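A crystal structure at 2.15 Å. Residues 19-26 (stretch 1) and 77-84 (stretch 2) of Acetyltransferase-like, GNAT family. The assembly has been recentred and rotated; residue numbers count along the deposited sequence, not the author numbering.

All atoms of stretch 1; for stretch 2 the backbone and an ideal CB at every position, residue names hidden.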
# COMPACT_ATOMS: atom_id res chain seq x y z
N LYS A 19 -6.35 16.46 2.03
CA LYS A 19 -7.76 16.29 1.73
C LYS A 19 -7.94 15.53 0.41
O LYS A 19 -8.83 14.69 0.31
CB LYS A 19 -8.46 17.64 1.65
CG LYS A 19 -9.94 17.59 1.99
CD LYS A 19 -10.50 18.98 2.23
CE LYS A 19 -11.92 18.94 2.83
NZ LYS A 19 -11.93 18.92 4.34
N PHE A 20 -7.10 15.83 -0.57
CA PHE A 20 -7.08 15.08 -1.82
C PHE A 20 -6.83 13.59 -1.57
O PHE A 20 -7.56 12.74 -2.07
CB PHE A 20 -6.01 15.63 -2.78
CG PHE A 20 -5.75 14.74 -3.98
CD1 PHE A 20 -6.59 14.77 -5.10
CD2 PHE A 20 -4.67 13.85 -3.99
CE1 PHE A 20 -6.34 13.95 -6.20
CE2 PHE A 20 -4.41 13.03 -5.09
CZ PHE A 20 -5.25 13.08 -6.19
N MSE A 21 -5.78 13.28 -0.82
CA MSE A 21 -5.44 11.90 -0.45
C MSE A 21 -6.64 11.22 0.24
O MSE A 21 -7.07 10.12 -0.14
CB MSE A 21 -4.18 11.89 0.44
CG MSE A 21 -3.77 10.55 1.07
SE MSE A 21 -4.71 10.14 2.73
CE MSE A 21 -4.07 8.31 2.96
N GLU A 22 -7.17 11.91 1.24
CA GLU A 22 -8.29 11.43 2.04
C GLU A 22 -9.60 11.17 1.25
O GLU A 22 -10.24 10.14 1.47
CB GLU A 22 -8.56 12.45 3.15
CG GLU A 22 -9.28 11.87 4.35
CD GLU A 22 -9.48 12.91 5.44
OE1 GLU A 22 -10.47 13.68 5.37
OE2 GLU A 22 -8.62 12.96 6.35
N GLU A 23 -9.99 12.10 0.38
CA GLU A 23 -11.15 11.88 -0.50
C GLU A 23 -10.94 10.66 -1.41
O GLU A 23 -11.81 9.80 -1.53
CB GLU A 23 -11.46 13.15 -1.33
CG GLU A 23 -12.71 13.01 -2.24
CD GLU A 23 -13.58 14.28 -2.37
OE1 GLU A 23 -13.08 15.41 -2.16
OE2 GLU A 23 -14.79 14.13 -2.69
N LEU A 24 -9.77 10.58 -2.03
CA LEU A 24 -9.44 9.51 -2.93
C LEU A 24 -9.40 8.13 -2.23
O LEU A 24 -9.91 7.13 -2.75
CB LEU A 24 -8.12 9.84 -3.61
CG LEU A 24 -7.57 8.85 -4.61
CD1 LEU A 24 -8.66 8.46 -5.64
CD2 LEU A 24 -6.32 9.47 -5.28
N LEU A 25 -8.79 8.11 -1.04
CA LEU A 25 -8.83 6.93 -0.17
C LEU A 25 -10.25 6.42 0.13
O LEU A 25 -10.54 5.24 0.00
CB LEU A 25 -8.15 7.25 1.17
CG LEU A 25 -8.12 6.14 2.23
CD1 LEU A 25 -7.23 4.99 1.83
CD2 LEU A 25 -7.70 6.74 3.59
N VAL A 26 -11.14 7.32 0.53
CA VAL A 26 -12.47 6.89 0.94
C VAL A 26 -13.26 6.40 -0.29
O VAL A 26 -14.13 5.54 -0.20
CB VAL A 26 -13.18 8.05 1.68
CG1 VAL A 26 -14.68 7.80 1.83
CG2 VAL A 26 -12.50 8.27 3.05
N UNK A 77 0.99 0.18 2.25
CA UNK A 77 -0.31 -0.03 2.91
C UNK A 77 -1.46 0.30 1.94
O UNK A 77 -2.26 -0.58 1.61
CB UNK A 77 -0.42 0.83 4.17
N UNK A 78 -1.53 1.53 1.45
CA UNK A 78 -2.49 1.81 0.40
C UNK A 78 -1.87 2.51 -0.76
O UNK A 78 -0.91 3.25 -0.62
CB UNK A 78 -3.65 2.65 0.94
N UNK A 79 -2.45 2.26 -1.91
CA UNK A 79 -1.95 2.79 -3.12
C UNK A 79 -3.15 2.95 -4.05
O UNK A 79 -3.85 1.98 -4.32
CB UNK A 79 -0.86 1.90 -3.71
N UNK A 80 -3.38 4.18 -4.53
CA UNK A 80 -4.48 4.43 -5.46
C UNK A 80 -4.20 5.63 -6.34
O UNK A 80 -3.60 6.61 -5.91
CB UNK A 80 -5.79 4.64 -4.70
N UNK A 81 -4.62 5.54 -7.59
CA UNK A 81 -4.61 6.70 -8.51
C UNK A 81 -6.04 7.18 -8.74
O UNK A 81 -7.00 6.42 -8.52
CB UNK A 81 -3.95 6.34 -9.84
N UNK A 82 -6.19 8.42 -9.18
CA UNK A 82 -7.48 9.01 -9.50
C UNK A 82 -8.25 8.26 -10.62
O UNK A 82 -7.73 8.12 -11.73
CB UNK A 82 -7.27 10.47 -9.91
N UNK A 83 -9.48 7.79 -10.31
CA UNK A 83 -10.23 6.95 -11.26
C UNK A 83 -10.63 7.68 -12.56
O UNK A 83 -10.90 7.03 -13.56
CB UNK A 83 -11.49 6.42 -10.58
N UNK A 84 -10.64 9.02 -12.54
CA UNK A 84 -10.82 9.80 -13.76
C UNK A 84 -9.69 9.53 -14.76
O UNK A 84 -9.89 9.51 -15.98
CB UNK A 84 -10.89 11.29 -13.43

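Stretch 1 is a segment of a longer helix, and the extended strand that opens stretch 2 crosses it almost at a right angle, 93° between their N-to-C directions. Only part of the strand comes within reach of the helix, and what the helix offers stretch 2 is mainly hydrocarbon: L24 and L25, and, past the strand's end, the ring of F20.

Position 77 lies beyond that reach. Nothing of stretch 1 comes within 5.5 Å of its ideal CB, so the helix sets no preference. The residue is E77, whose carboxylate oxygens find hydrogen bonds elsewhere in the structure.

At position 78 the CA-to-CB bond points toward the helix, and the ideal CB stands 4.4 Å from L25 CD1. A methyl group so near favours an apolar or flat side chain; an aliphatic residue would suit, and so would an aromatic ring offering a face. The residue is H78, with chi1 in the m well. Its ring turns one face to the leucine: L25 CD1 lies 4.2 Å from the centroid of the H78 ring and only 16° off the normal, a CH-pi contact. The methyl thus packs on the pi cloud, while H78 NE2 is hydrogen-bonded elsewhere.

Position 79, following the strand's alternation, has its CB out of reach of the helix, and many side chains would be compatible with that. F79 occupies it and makes no contact with stretch 1.

Position 80 points toward the helix again, its ideal CB 4.6 Å from L24 CG. With a leucine already filling the space ahead, a small apolar side chain fits readily, though the CB alone does not exclude something larger that bends aside. A80 is the answer. Its methyl adds a modest apolar surface, and the backbone also takes part, A80 O lying 4.0 Å from L24 CD2.

At position 81 the CA-to-CB bond points away, so stretch 1 leaves the side chain free; a beta-branched residue would suit the extended backbone. T81 is found here, with chi1 at 58° (p). Its contact with the helix is through the main chain, T81 O to L24 CD1 at 3.9 Å.

Position 82 leaves the strand. The CA-to-CB bond points sideways, and the ideal CB is 4.8 Å from L24 CD2 and 5.0 Å from F20 CZ, so an apolar group could pack here, as could a polar one able to lie beside an aromatic edge. N82 does the latter: N82 ND2 sits 3.9 Å from F20 CE1, near the plane of the ring. N82 OD1 meanwhile accepts a hydrogen bond of 3.1 Å from the backbone N of position 84, tying the amide to the 3-10 segment that follows.

At position 83 CA-to-CB points sideways, and with no atom of stretch 1 within 5.5 Å of the ideal CB the helix demands little. Phi near -65° suits proline, among many others. P83 brings its ring carbon CD to 3.7 Å from L24 CD1, an apolar contact.

Position 84 is out of reach, and its helical backbone angles suit alanine among others. A84 contributes its backbone NH to N82.

Stretch 2 (77-84) EHFATNPA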
# COMPACT_ATOMS: atom_id res chain seq x y z
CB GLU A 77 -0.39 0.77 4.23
CG GLU A 77 -1.31 0.13 5.26
CD GLU A 77 -1.60 1.03 6.45
OE1 GLU A 77 -0.79 1.92 6.74
OE2 GLU A 77 -2.65 0.87 7.10
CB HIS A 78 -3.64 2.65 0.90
CG HIS A 78 -4.46 1.99 1.94
ND1 HIS A 78 -4.34 2.29 3.28
CD2 HIS A 78 -5.37 1.01 1.85
CE1 HIS A 78 -5.17 1.54 3.97
NE2 HIS A 78 -5.81 0.75 3.13
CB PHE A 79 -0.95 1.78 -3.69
CG PHE A 79 -0.49 2.12 -5.05
CD1 PHE A 79 -0.77 1.26 -6.12
CD2 PHE A 79 0.20 3.30 -5.29
CE1 PHE A 79 -0.35 1.57 -7.43
CE2 PHE A 79 0.64 3.63 -6.59
CZ PHE A 79 0.37 2.76 -7.66
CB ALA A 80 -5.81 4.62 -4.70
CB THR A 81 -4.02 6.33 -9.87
OG1 THR A 81 -4.80 5.25 -10.43
CG2 THR A 81 -2.53 5.89 -9.72
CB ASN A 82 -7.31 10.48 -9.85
CG ASN A 82 -8.61 11.26 -9.75
OD1 ASN A 82 -9.61 10.95 -10.41
ND2 ASN A 82 -8.61 12.28 -8.92
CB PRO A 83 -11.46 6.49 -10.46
CG PRO A 83 -11.57 7.45 -9.32
CD PRO A 83 -10.18 7.94 -9.02
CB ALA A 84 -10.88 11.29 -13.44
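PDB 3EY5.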